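Local structure of dTDP-4-amino-4,6-dideoxyglucose formyltransferase (Shewanella sp. FDAARGOS_354, 6V2T) at residues 115-120 with 180-185; 157-162 with 191-196; 129-134 with 172-177; 143-148 with 184-189. The protein probably transfers a formyl group from a folate cofactor to the 4-amino group of dTDP-4-amino-4,6-dideoxyglucose, a sugar destined for the O-antigen of lipopolysaccharide. One frame throughout, in Å; residues are numbered along the deposited sequence.

Contact 1: 115-120 with 180-185; sequences INIHPG and QTEMDL. With FOL (folic acid), chain H.
E182 reaches from helix 171-194 to the end of strand 113-118, where its carboxylate meets I117 and P119. E182 OE2 does all the touching: it lies 3.7 Å from P119 CB, equally near the proline N, and 3.8 Å from I117 CG2. The tight part is therefore a small cluster around one oxygen, and no hydrogen bond joins the two segments. E182 CG stands anti to the carbonyl carbon (chi1 -66°) and the chain runs extended beyond it, which carries the carboxylate across the gap from a backbone whose CA is 7.3 Å from that of P119. In this buried setting E182 OE2 has H99 NE2 as its hydrogen-bond partner, a bond that would hold the carboxylate in place. H99 belongs to the dTDP-sugar pocket, and P119 lies about 4 Å from that ligand by its side chain, so E182 is a second-shell residue behind a ligand-binding histidine. The outer side of the helix is looser: Q180, exposed, gives its NE2 to D184 OD1 at 3.2 Å, one turn on and well away from the strand. On the strand, N116 faces the folate, with ND2 3.5 Å from FOL C6, while its OD1 is bonded to H146 NE2. A strand with its C-terminal end at the bound ligands, backed by a helix, is typical of the Rossmann-like catalytic domain of formyltransferases.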
# COMPACT_ATOMS: atom_id res chain seq x y z
N ILE B 115 7.24 -31.83 -18.19
CA ILE B 115 7.53 -31.47 -16.78
C ILE B 115 7.14 -30.01 -16.55
O ILE B 115 7.56 -29.14 -17.34
CB ILE B 115 9.01 -31.75 -16.44
CG1 ILE B 115 9.31 -33.24 -16.56
CG2 ILE B 115 9.35 -31.18 -15.08
CD1 ILE B 115 10.77 -33.67 -16.28
N ASN B 116 6.41 -29.75 -15.46
CA ASN B 116 5.89 -28.42 -15.09
C ASN B 116 6.67 -27.89 -13.90
O ASN B 116 6.99 -28.66 -12.93
CB ASN B 116 4.38 -28.44 -14.81
CG ASN B 116 3.78 -27.08 -14.50
OD1 ASN B 116 3.12 -26.90 -13.48
ND2 ASN B 116 3.96 -26.10 -15.36
N ILE B 117 6.99 -26.61 -13.97
CA ILE B 117 7.53 -25.85 -12.81
C ILE B 117 6.38 -24.99 -12.26
O ILE B 117 5.96 -24.03 -12.92
CB ILE B 117 8.74 -25.02 -13.26
CG1 ILE B 117 9.77 -25.89 -13.98
CG2 ILE B 117 9.37 -24.31 -12.07
CD1 ILE B 117 10.82 -25.09 -14.71
N HIS B 118 5.84 -25.38 -11.11
CA HIS B 118 4.61 -24.78 -10.53
C HIS B 118 4.97 -24.01 -9.27
O HIS B 118 5.58 -24.57 -8.35
CB HIS B 118 3.58 -25.89 -10.24
CG HIS B 118 2.36 -25.45 -9.51
ND1 HIS B 118 1.41 -24.61 -10.08
CD2 HIS B 118 1.86 -25.83 -8.32
CE1 HIS B 118 0.42 -24.44 -9.23
NE2 HIS B 118 0.69 -25.15 -8.12
N PRO B 119 4.49 -22.76 -9.15
CA PRO B 119 4.71 -21.95 -7.96
C PRO B 119 3.71 -22.19 -6.82
O PRO B 119 3.26 -21.24 -6.22
CB PRO B 119 4.63 -20.54 -8.54
CG PRO B 119 3.56 -20.65 -9.61
CD PRO B 119 3.82 -22.01 -10.24
N GLY B 120 3.38 -23.46 -6.58
CA GLY B 120 2.64 -23.95 -5.39
C GLY B 120 3.27 -25.23 -4.88
O GLY B 120 4.17 -25.77 -5.55
N GLN B 180 12.31 -17.40 -5.52
CA GLN B 180 13.71 -17.70 -5.08
C GLN B 180 13.89 -19.22 -4.96
O GLN B 180 14.93 -19.74 -5.40
CB GLN B 180 14.05 -17.02 -3.76
CG GLN B 180 15.54 -17.14 -3.42
CD GLN B 180 16.44 -16.68 -4.55
OE1 GLN B 180 16.37 -15.52 -4.99
NE2 GLN B 180 17.26 -17.59 -5.05
N THR B 181 12.92 -19.89 -4.34
CA THR B 181 12.90 -21.35 -4.15
C THR B 181 12.83 -22.07 -5.50
O THR B 181 13.47 -23.14 -5.59
CB THR B 181 11.77 -21.74 -3.18
OG1 THR B 181 12.37 -21.52 -1.91
CG2 THR B 181 11.32 -23.17 -3.31
N GLU B 182 12.05 -21.56 -6.47
CA GLU B 182 11.99 -22.10 -7.83
C GLU B 182 13.38 -22.01 -8.44
O GLU B 182 13.80 -22.97 -9.10
CB GLU B 182 11.04 -21.37 -8.79
CG GLU B 182 9.57 -21.44 -8.46
CD GLU B 182 8.72 -20.82 -9.56
OE1 GLU B 182 9.01 -19.64 -9.96
OE2 GLU B 182 7.80 -21.52 -10.08
N MET B 183 14.08 -20.89 -8.23
CA MET B 183 15.44 -20.71 -8.80
C MET B 183 16.42 -21.66 -8.11
O MET B 183 17.20 -22.27 -8.84
CB MET B 183 15.87 -19.26 -8.67
CG MET B 183 15.10 -18.40 -9.63
SD MET B 183 15.68 -16.67 -9.69
CE MET B 183 15.55 -16.18 -7.98
N ASP B 184 16.33 -21.82 -6.79
CA ASP B 184 17.15 -22.77 -6.01
C ASP B 184 16.93 -24.19 -6.55
O ASP B 184 17.93 -24.87 -6.79
CB ASP B 184 16.83 -22.73 -4.51
CG ASP B 184 17.25 -21.48 -3.75
OD1 ASP B 184 17.93 -20.62 -4.34
OD2 ASP B 184 16.81 -21.36 -2.58
N LEU B 185 15.67 -24.64 -6.72
CA LEU B 185 15.38 -26.00 -7.25
C LEU B 185 15.98 -26.19 -8.64
O LEU B 185 16.57 -27.28 -8.91
CB LEU B 185 13.86 -26.23 -7.30
CG LEU B 185 13.19 -26.48 -5.96
CD1 LEU B 185 11.68 -26.47 -6.12
CD2 LEU B 185 13.63 -27.82 -5.36
N1 FOL H . -1.06 -28.74 -18.67
C2 FOL H . -1.42 -29.94 -18.20
NA2 FOL H . -2.08 -30.79 -18.99
N3 FOL H . -1.09 -30.33 -16.94
C4 FOL H . -0.45 -29.49 -16.12
O4 FOL H . -0.18 -29.94 -14.97
C4A FOL H . -0.07 -28.23 -16.59
N5 FOL H . 0.55 -27.33 -15.82
C6 FOL H . 0.61 -25.90 -16.16
C7 FOL H . 0.77 -25.79 -17.69
N8 FOL H . -0.09 -26.69 -18.42
C8A FOL H . -0.41 -27.89 -17.90
C9 FOL H . -0.51 -25.05 -15.44
N10 FOL H . -0.98 -23.92 -16.25
C11 FOL H . -4.93 -22.55 -16.71
C12 FOL H . -3.86 -21.97 -17.40
C13 FOL H . -2.56 -22.43 -17.22
C14 FOL H . -2.28 -23.49 -16.38
C15 FOL H . -3.34 -24.08 -15.71
C16 FOL H . -4.65 -23.62 -15.88
C FOL H . -6.35 -22.07 -16.93
O FOL H . -6.55 -21.46 -17.96
N FOL H . -7.36 -22.35 -16.11

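Contact 2: 157-162 with 191-196; sequences ILFQKE and ADLVFA
L158 and L193 are the closest backbone pair, their CA atoms 8.1 Å apart, where the chain turns a corner at L158 opposite the last turn of helix 171-194. Side chains alone bridge this distance. L193 CD2 is the shared point: it approaches F159 CE2 at 3.8 Å and L158 CD1 at 4.0 Å. Against the phenyl group it comes in at the edge, near the ring plane, and the two side chains pass with their ends pointing opposite ways. D192 adds its CB, 4.1 Å from F159 CZ, with its side chain at about a right angle to that of F159. L158 and F159 both sit across from I145 of the neighbouring strand, a classic beta bulge at the border of the mixed seven-stranded sheet, and their side chains both turn toward the helix. In each of the two, CG is anti to the carbonyl carbon (chi1 -56° in L158, -58° in F159), and both can thus reach the same methyl group. The F159 ring also stacks with H189, whose ND1 is hydrogen-bonded to D192 OD2; the other carboxylate oxygen, OD1, takes a bond from N197 ND2. D192 is thereby gripped at both oxygens while its CB packs on the phenylalanine. Just beyond, R113 bonds through NH2 to L193 O and through NH1 to V194 O, tying the end of the helix to the start of strand 113-118.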
# COMPACT_ATOMS: atom_id res chain seq x y z
N ILE B 157 5.15 -35.81 -8.42
CA ILE B 157 6.13 -34.84 -7.87
C ILE B 157 7.52 -35.42 -8.09
O ILE B 157 7.76 -36.59 -7.69
CB ILE B 157 5.82 -34.53 -6.40
CG1 ILE B 157 4.41 -33.95 -6.27
CG2 ILE B 157 6.87 -33.60 -5.82
CD1 ILE B 157 3.97 -33.77 -4.86
N LEU B 158 8.40 -34.63 -8.73
CA LEU B 158 9.84 -34.96 -8.90
C LEU B 158 10.66 -34.29 -7.78
O LEU B 158 11.47 -34.99 -7.10
CB LEU B 158 10.24 -34.48 -10.30
CG LEU B 158 9.41 -35.06 -11.44
CD1 LEU B 158 10.00 -34.77 -12.81
CD2 LEU B 158 9.27 -36.58 -11.27
N PHE B 159 10.50 -32.99 -7.61
CA PHE B 159 11.18 -32.20 -6.56
C PHE B 159 10.19 -31.18 -6.04
O PHE B 159 9.41 -30.68 -6.87
CB PHE B 159 12.39 -31.47 -7.13
CG PHE B 159 13.40 -32.40 -7.74
CD1 PHE B 159 14.31 -33.09 -6.96
CD2 PHE B 159 13.41 -32.60 -9.10
CE1 PHE B 159 15.23 -33.95 -7.54
CE2 PHE B 159 14.31 -33.49 -9.68
CZ PHE B 159 15.23 -34.14 -8.90
N GLN B 160 10.20 -30.87 -4.74
CA GLN B 160 9.39 -29.74 -4.25
C GLN B 160 10.01 -29.19 -2.96
O GLN B 160 10.68 -29.97 -2.23
CB GLN B 160 7.92 -30.12 -4.11
CG GLN B 160 7.58 -30.98 -2.92
CD GLN B 160 6.09 -31.27 -2.79
OE1 GLN B 160 5.71 -32.05 -1.94
NE2 GLN B 160 5.24 -30.64 -3.60
N LYS B 161 9.76 -27.91 -2.69
CA LYS B 161 10.21 -27.25 -1.45
C LYS B 161 9.17 -26.24 -0.99
O LYS B 161 8.73 -25.41 -1.79
CB LYS B 161 11.59 -26.61 -1.68
CG LYS B 161 12.21 -26.06 -0.39
CD LYS B 161 13.71 -25.78 -0.44
CE LYS B 161 14.33 -25.90 -1.83
NZ LYS B 161 15.73 -25.42 -1.88
N GLU B 162 8.77 -26.37 0.27
CA GLU B 162 7.83 -25.48 0.96
C GLU B 162 8.58 -24.18 1.25
O GLU B 162 9.80 -24.21 1.44
CB GLU B 162 7.32 -26.14 2.22
CG GLU B 162 6.44 -25.22 3.04
CD GLU B 162 5.61 -25.89 4.11
OE1 GLU B 162 5.87 -27.07 4.39
OE2 GLU B 162 4.66 -25.25 4.62
N ALA B 191 19.58 -30.13 -14.61
CA ALA B 191 20.27 -31.26 -15.28
C ALA B 191 19.54 -32.57 -14.93
O ALA B 191 19.29 -33.36 -15.86
CB ALA B 191 21.73 -31.34 -14.85
N ASP B 192 19.23 -32.75 -13.65
CA ASP B 192 18.54 -33.93 -13.10
C ASP B 192 17.22 -34.15 -13.85
O ASP B 192 16.95 -35.30 -14.21
CB ASP B 192 18.26 -33.79 -11.61
CG ASP B 192 19.47 -33.93 -10.71
OD1 ASP B 192 20.46 -34.52 -11.16
OD2 ASP B 192 19.38 -33.46 -9.56
N LEU B 193 16.45 -33.08 -14.08
CA LEU B 193 15.15 -33.13 -14.80
C LEU B 193 15.37 -33.60 -16.22
O LEU B 193 14.65 -34.52 -16.72
CB LEU B 193 14.53 -31.72 -14.87
CG LEU B 193 13.98 -31.18 -13.56
CD1 LEU B 193 13.35 -29.80 -13.78
CD2 LEU B 193 12.99 -32.18 -12.96
N VAL B 194 16.31 -32.95 -16.89
CA VAL B 194 16.64 -33.27 -18.29
C VAL B 194 17.03 -34.75 -18.41
O VAL B 194 16.55 -35.35 -19.37
CB VAL B 194 17.74 -32.34 -18.84
CG1 VAL B 194 18.16 -32.79 -20.22
CG2 VAL B 194 17.31 -30.88 -18.83
N PHE B 195 17.84 -35.30 -17.49
CA PHE B 195 18.48 -36.65 -17.63
C PHE B 195 17.73 -37.70 -16.80
O PHE B 195 18.26 -38.82 -16.64
CB PHE B 195 19.97 -36.58 -17.24
CG PHE B 195 20.77 -35.67 -18.13
CD1 PHE B 195 20.64 -35.73 -19.50
CD2 PHE B 195 21.62 -34.71 -17.58
CE1 PHE B 195 21.35 -34.87 -20.33
CE2 PHE B 195 22.30 -33.83 -18.40
CZ PHE B 195 22.19 -33.92 -19.77
N ALA B 196 16.54 -37.35 -16.30
CA ALA B 196 15.62 -38.21 -15.52
C ALA B 196 16.33 -38.81 -14.31
O ALA B 196 16.04 -39.97 -13.92
CB ALA B 196 15.03 -39.28 -16.39

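Contact 3: 129-134 with 172-177; sequences FPQVFS and LNVYER. With NA (sodium ion), chain J; 0FX (dTDP-4-amino-4,6-dideoxyglucose), chain G.
Q131 and V174 meet where helix 130-137 packs on helix 171-194, beside the dTDP-sugar pocket that Q131, F129 and Y175 help to line. The apolar part is close: V174 CG1 lies 3.5 Å from Q131 CB, the two side chains running antiparallel side by side. V141 of the adjoining strand touches both. Y175 offers its ring edge to Q131 OE1, with amide and ring planes 51° apart, and one ring face to the ligand, whose C4 sits over the centre. F129 lays a face against the same nucleoside, and its CD1 approaches 0FX C3 to 3.4 Å. Polar contacts then fix the ligand at two points. Q131 bends at chi2 (-77°), which turns its amide back toward the deoxyribose: NE2 donates to 0FX O3 at 3.0 Å, nearly straight at 171°, and is also bonded to S171 OG. Y175 OH donates to the phosphate oxygen O4P at 3.0 Å. On another side of helix 171-194 a sodium ion is held by W168 O, A263 O and two waters, and its bond to N173 OD1 measures 2.4 Å.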
# COMPACT_ATOMS: atom_id res chain seq x y z
N PHE B 129 -2.55 -18.80 -8.68
CA PHE B 129 -2.02 -17.91 -7.63
C PHE B 129 -2.04 -18.63 -6.28
O PHE B 129 -2.61 -18.14 -5.30
CB PHE B 129 -2.80 -16.59 -7.59
CG PHE B 129 -2.96 -15.87 -8.91
CD1 PHE B 129 -2.07 -16.05 -9.95
CD2 PHE B 129 -4.01 -15.00 -9.11
CE1 PHE B 129 -2.23 -15.39 -11.16
CE2 PHE B 129 -4.17 -14.32 -10.31
CZ PHE B 129 -3.27 -14.51 -11.34
N PRO B 130 -1.31 -19.75 -6.15
CA PRO B 130 -1.36 -20.56 -4.91
C PRO B 130 -1.13 -19.78 -3.61
O PRO B 130 -1.82 -20.03 -2.67
CB PRO B 130 -0.29 -21.62 -5.17
CG PRO B 130 -0.36 -21.79 -6.67
CD PRO B 130 -0.47 -20.37 -7.18
N GLN B 131 -0.19 -18.83 -3.59
CA GLN B 131 0.12 -18.07 -2.36
C GLN B 131 -1.07 -17.18 -1.97
O GLN B 131 -1.22 -17.00 -0.80
CB GLN B 131 1.44 -17.30 -2.53
CG GLN B 131 1.28 -15.99 -3.28
CD GLN B 131 1.12 -16.16 -4.78
OE1 GLN B 131 1.35 -17.22 -5.34
NE2 GLN B 131 0.77 -15.07 -5.44
N VAL B 132 -1.94 -16.73 -2.88
CA VAL B 132 -3.13 -15.93 -2.52
C VAL B 132 -4.03 -16.79 -1.63
O VAL B 132 -4.40 -16.35 -0.54
CB VAL B 132 -3.90 -15.42 -3.76
CG1 VAL B 132 -5.19 -14.76 -3.35
CG2 VAL B 132 -3.04 -14.49 -4.60
N PHE B 133 -4.40 -17.95 -2.13
CA PHE B 133 -5.21 -18.98 -1.41
C PHE B 133 -4.48 -19.42 -0.14
O PHE B 133 -5.10 -19.45 0.89
CB PHE B 133 -5.58 -20.11 -2.36
CG PHE B 133 -6.47 -19.61 -3.47
CD1 PHE B 133 -7.84 -19.45 -3.26
CD2 PHE B 133 -5.94 -19.26 -4.70
CE1 PHE B 133 -8.64 -18.96 -4.28
CE2 PHE B 133 -6.75 -18.72 -5.70
CZ PHE B 133 -8.10 -18.61 -5.49
N SER B 134 -3.18 -19.67 -0.17
CA SER B 134 -2.49 -20.14 1.05
C SER B 134 -2.58 -19.08 2.15
O SER B 134 -2.66 -19.47 3.34
CB SER B 134 -1.05 -20.56 0.80
OG SER B 134 -1.02 -21.82 0.16
N LEU B 172 2.61 -10.52 -2.79
CA LEU B 172 3.89 -10.20 -3.49
C LEU B 172 5.05 -10.77 -2.66
O LEU B 172 5.95 -11.37 -3.24
CB LEU B 172 3.99 -8.69 -3.68
CG LEU B 172 5.31 -8.19 -4.28
CD1 LEU B 172 5.51 -8.77 -5.66
CD2 LEU B 172 5.36 -6.66 -4.31
N ASN B 173 5.03 -10.55 -1.36
CA ASN B 173 6.07 -11.07 -0.45
C ASN B 173 6.19 -12.60 -0.62
O ASN B 173 7.31 -13.08 -0.83
CB ASN B 173 5.78 -10.72 1.02
CG ASN B 173 5.69 -9.24 1.31
OD1 ASN B 173 4.87 -8.86 2.13
ND2 ASN B 173 6.53 -8.43 0.68
N VAL B 174 5.09 -13.36 -0.55
CA VAL B 174 5.18 -14.84 -0.66
C VAL B 174 5.66 -15.21 -2.07
O VAL B 174 6.48 -16.11 -2.20
CB VAL B 174 3.86 -15.55 -0.31
CG1 VAL B 174 4.08 -17.06 -0.31
CG2 VAL B 174 3.32 -15.10 1.03
N TYR B 175 5.12 -14.57 -3.11
CA TYR B 175 5.45 -14.91 -4.51
C TYR B 175 6.96 -14.77 -4.73
O TYR B 175 7.56 -15.68 -5.34
CB TYR B 175 4.71 -14.00 -5.48
CG TYR B 175 4.93 -14.36 -6.91
CD1 TYR B 175 4.36 -15.50 -7.45
CD2 TYR B 175 5.70 -13.56 -7.74
CE1 TYR B 175 4.52 -15.82 -8.78
CE2 TYR B 175 5.84 -13.85 -9.08
CZ TYR B 175 5.26 -14.99 -9.60
OH TYR B 175 5.42 -15.28 -10.92
N GLU B 176 7.55 -13.69 -4.23
CA GLU B 176 9.00 -13.47 -4.44
C GLU B 176 9.80 -14.58 -3.74
O GLU B 176 10.80 -14.99 -4.28
CB GLU B 176 9.40 -12.07 -3.97
CG GLU B 176 8.94 -10.99 -4.92
CD GLU B 176 9.24 -9.54 -4.52
OE1 GLU B 176 9.55 -9.25 -3.35
OE2 GLU B 176 9.09 -8.71 -5.39
N ARG B 177 9.37 -15.02 -2.56
CA ARG B 177 10.06 -16.08 -1.79
C ARG B 177 9.91 -17.40 -2.56
O ARG B 177 10.89 -18.14 -2.68
CB ARG B 177 9.48 -16.08 -0.37
CG ARG B 177 10.22 -16.95 0.62
CD ARG B 177 9.63 -16.90 2.01
NE ARG B 177 9.48 -15.54 2.48
CZ ARG B 177 8.36 -14.95 2.90
NH1 ARG B 177 7.20 -15.57 2.96
NH2 ARG B 177 8.40 -13.68 3.23
NA NA J . 4.64 -7.41 4.08
O4P 0FX G . 3.13 -16.85 -11.98
P2 0FX G . 3.06 -16.27 -13.39
O3P 0FX G . 4.25 -16.61 -14.22
O1G 0FX G . 1.82 -17.03 -13.99
C1G 0FX G . 1.99 -17.75 -15.21
C2G 0FX G . 0.78 -17.40 -16.04
O2G 0FX G . 0.66 -15.99 -16.34
C3G 0FX G . -0.44 -17.83 -15.25
O3G 0FX G . -1.58 -17.59 -16.09
C4G 0FX G . -0.33 -19.30 -14.79
N4A 0FX G . -1.39 -19.57 -13.81
C5G 0FX G . 0.99 -19.67 -14.13
C6G 0FX G . 1.09 -21.19 -13.92
O5G 0FX G . 2.06 -19.17 -14.94
OPP 0FX G . 3.00 -14.61 -13.70
P 0FX G . 1.61 -13.96 -13.38
O1P 0FX G . 0.43 -14.42 -14.11
O2P 0FX G . 1.73 -12.50 -13.73
O5 0FX G . 1.29 -13.87 -11.84
C5 0FX G . 2.31 -13.61 -10.91
C4 0FX G . 1.62 -13.11 -9.63
O4 0FX G . 1.03 -11.82 -9.82
C3 0FX G . 0.43 -13.96 -9.17
O3 0FX G . 0.84 -15.13 -8.47
C2 0FX G . -0.45 -12.99 -8.34
C1 0FX G . -0.11 -11.65 -9.04
N11 0FX G . -1.21 -11.25 -9.90
C61 0FX G . -1.20 -11.45 -11.24
C51 0FX G . -2.28 -11.02 -12.00
C5A 0FX G . -2.29 -11.25 -13.51
C21 0FX G . -2.24 -10.64 -9.31
O21 0FX G . -2.21 -10.46 -7.96
N31 0FX G . -3.32 -10.22 -10.01
C41 0FX G . -3.35 -10.40 -11.36
O41 0FX G . -4.47 -10.01 -12.04
O HOH W 1 6.88 -7.58 4.21
O HOH W 2 3.80 -5.59 2.69

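Contact 4: 143-148 with 184-189; sequences CTIHLM and DLLKDH. With FOL (folic acid), chain H.
C143 and I145, alternate residues of strand 141-147, turn their side chains toward helix 171-194 and meet L185 and L186 there. The segments run at 42° to each other, with their axes 10.2 Å apart at the closest approach, and the gap is filled by apolar side chains with no hydrogen bond across it. C143 makes the tightest touch: its SG, anti to the backbone N (chi1 177°), lies 3.5 Å from L185 CD1, and its CB is almost as near to the same methyl. I145 lies alongside L185 but points the opposite way, and the isoleucine CD1 stops 4.1 Å from L185 CB. That CD1 also faces L186 CD2, a looser pair at 4.4 Å; L186 leans over from the flank of the helix and packs on helix 33-45 as well. I145 CD1 thus meets both L185 and L186, neighbours in the helix. Further along the segment, H146 and M148 turn to the folate. H146 presents its ring edge, with CE1 3.4 Å from FOL O4 near the ring plane. Its ND1 donates to L147 O at 2.9 Å, from above the carbonyl plane, which helps fix the rotation of this imidazole. M148, bent at chi3 (67°), brings its CE over the pterin atoms C8A and C4A. A strand with one face packed on a helix and its far end entering the cofactor site is characteristic of the formyltransferase catalytic domain.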
# COMPACT_ATOMS: atom_id res chain seq x y z
N CYS B 143 7.34 -24.40 -4.23
CA CYS B 143 7.54 -24.74 -5.65
C CYS B 143 7.45 -26.26 -5.76
O CYS B 143 8.03 -26.98 -4.89
CB CYS B 143 8.89 -24.26 -6.17
SG CYS B 143 9.19 -24.76 -7.89
N THR B 144 6.77 -26.73 -6.81
CA THR B 144 6.66 -28.16 -7.19
C THR B 144 7.13 -28.32 -8.64
O THR B 144 6.60 -27.62 -9.58
CB THR B 144 5.24 -28.70 -6.99
OG1 THR B 144 4.76 -28.45 -5.67
CG2 THR B 144 5.18 -30.18 -7.28
N ILE B 145 8.09 -29.21 -8.86
CA ILE B 145 8.46 -29.70 -10.22
C ILE B 145 7.85 -31.09 -10.37
O ILE B 145 8.19 -31.98 -9.54
CB ILE B 145 9.98 -29.70 -10.42
CG1 ILE B 145 10.55 -28.31 -10.11
CG2 ILE B 145 10.31 -30.14 -11.83
CD1 ILE B 145 12.04 -28.20 -10.37
N HIS B 146 6.93 -31.25 -11.32
CA HIS B 146 6.11 -32.49 -11.44
C HIS B 146 5.96 -32.89 -12.90
O HIS B 146 6.06 -32.01 -13.80
CB HIS B 146 4.78 -32.28 -10.71
CG HIS B 146 3.90 -31.26 -11.36
ND1 HIS B 146 2.98 -31.61 -12.33
CD2 HIS B 146 3.76 -29.94 -11.19
CE1 HIS B 146 2.34 -30.53 -12.72
NE2 HIS B 146 2.79 -29.50 -12.05
N LEU B 147 5.80 -34.18 -13.13
CA LEU B 147 5.38 -34.71 -14.45
C LEU B 147 3.97 -34.17 -14.72
O LEU B 147 3.19 -34.07 -13.78
CB LEU B 147 5.41 -36.24 -14.41
CG LEU B 147 6.80 -36.88 -14.44
CD1 LEU B 147 6.72 -38.38 -14.18
CD2 LEU B 147 7.49 -36.61 -15.76
N MET B 148 3.68 -33.81 -15.97
CA MET B 148 2.36 -33.31 -16.40
C MET B 148 1.53 -34.49 -16.92
O MET B 148 2.03 -35.23 -17.78
CB MET B 148 2.52 -32.24 -17.48
CG MET B 148 3.42 -31.13 -17.01
SD MET B 148 3.97 -30.00 -18.28
CE MET B 148 2.44 -29.20 -18.73
N ASP B 184 16.33 -21.82 -6.79
CA ASP B 184 17.15 -22.77 -6.01
C ASP B 184 16.93 -24.19 -6.55
O ASP B 184 17.93 -24.87 -6.79
CB ASP B 184 16.83 -22.73 -4.51
CG ASP B 184 17.25 -21.48 -3.75
OD1 ASP B 184 17.93 -20.62 -4.34
OD2 ASP B 184 16.81 -21.36 -2.58
N LEU B 185 15.67 -24.64 -6.72
CA LEU B 185 15.38 -26.00 -7.25
C LEU B 185 15.98 -26.19 -8.64
O LEU B 185 16.57 -27.28 -8.91
CB LEU B 185 13.86 -26.23 -7.30
CG LEU B 185 13.19 -26.48 -5.96
CD1 LEU B 185 11.68 -26.47 -6.12
CD2 LEU B 185 13.63 -27.82 -5.36
N LEU B 186 15.84 -25.21 -9.53
CA LEU B 186 16.40 -25.34 -10.89
C LEU B 186 17.93 -25.41 -10.84
O LEU B 186 18.51 -26.22 -11.57
CB LEU B 186 15.87 -24.19 -11.74
CG LEU B 186 14.41 -24.37 -12.14
CD1 LEU B 186 13.82 -23.12 -12.76
CD2 LEU B 186 14.29 -25.54 -13.11
N LYS B 187 18.59 -24.60 -10.02
CA LYS B 187 20.07 -24.64 -9.87
C LYS B 187 20.49 -26.08 -9.54
O LYS B 187 21.32 -26.64 -10.25
CB LYS B 187 20.53 -23.71 -8.75
CG LYS B 187 20.44 -22.22 -9.04
CD LYS B 187 20.72 -21.39 -7.80
CE LYS B 187 20.89 -19.92 -8.05
NZ LYS B 187 21.26 -19.24 -6.80
N ASP B 188 19.86 -26.64 -8.52
CA ASP B 188 20.13 -28.01 -8.01
C ASP B 188 19.64 -29.11 -8.98
O ASP B 188 20.25 -30.18 -8.93
CB ASP B 188 19.51 -28.18 -6.62
CG ASP B 188 20.21 -27.35 -5.55
OD1 ASP B 188 19.72 -27.33 -4.39
OD2 ASP B 188 21.22 -26.72 -5.88
N HIS B 189 18.62 -28.90 -9.82
CA HIS B 189 17.89 -30.03 -10.46
C HIS B 189 17.58 -29.85 -11.94
O HIS B 189 16.98 -30.78 -12.50
CB HIS B 189 16.60 -30.34 -9.71
CG HIS B 189 16.85 -30.80 -8.32
ND1 HIS B 189 17.74 -31.82 -8.04
CD2 HIS B 189 16.36 -30.39 -7.13
CE1 HIS B 189 17.76 -32.03 -6.73
NE2 HIS B 189 16.91 -31.18 -6.16
N1 FOL H . -1.06 -28.74 -18.67
C2 FOL H . -1.42 -29.94 -18.20
NA2 FOL H . -2.08 -30.79 -18.99
N3 FOL H . -1.09 -30.33 -16.94
C4 FOL H . -0.45 -29.49 -16.12
O4 FOL H . -0.18 -29.94 -14.97
C4A FOL H . -0.07 -28.23 -16.59
N5 FOL H . 0.55 -27.33 -15.82
C6 FOL H . 0.61 -25.90 -16.16
C7 FOL H . 0.77 -25.79 -17.69
N8 FOL H . -0.09 -26.69 -18.42
C8A FOL H . -0.41 -27.89 -17.90
C9 FOL H . -0.51 -25.05 -15.44
N10 FOL H . -0.98 -23.92 -16.25
C11 FOL H . -4.93 -22.55 -16.71
C12 FOL H . -3.86 -21.97 -17.40
C13 FOL H . -2.56 -22.43 -17.22
C14 FOL H . -2.28 -23.49 -16.38
C15 FOL H . -3.34 -24.08 -15.71
C16 FOL H . -4.65 -23.62 -15.88
C FOL H . -6.35 -22.07 -16.93
O FOL H . -6.55 -21.46 -17.96
N FOL H . -7.36 -22.35 -16.11

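Helix 171-194 supplies the second segment of all four contacts, which follow it in the order 3, 1, 4, 2. Its first turns face helix 130-137 in contact 3; the rest lies against strands 113-118, 141-147 and 157-163, adjacent in that order at one side of the mixed sheet. Contacts 1, 4 and 2 touch directly: the centres of 1 and 4 are about 5 Å apart, those of 4 and 2 about 4 Å, and D184 and L185 belong to both 1 and 4. Contact 3 touches contact 1 through P130, their centres about 13 Å apart, and lies about 21 Å from contact 2, centre to centre. The single helix thus links the sugar-nucleotide pocket to the strands that reach the folate.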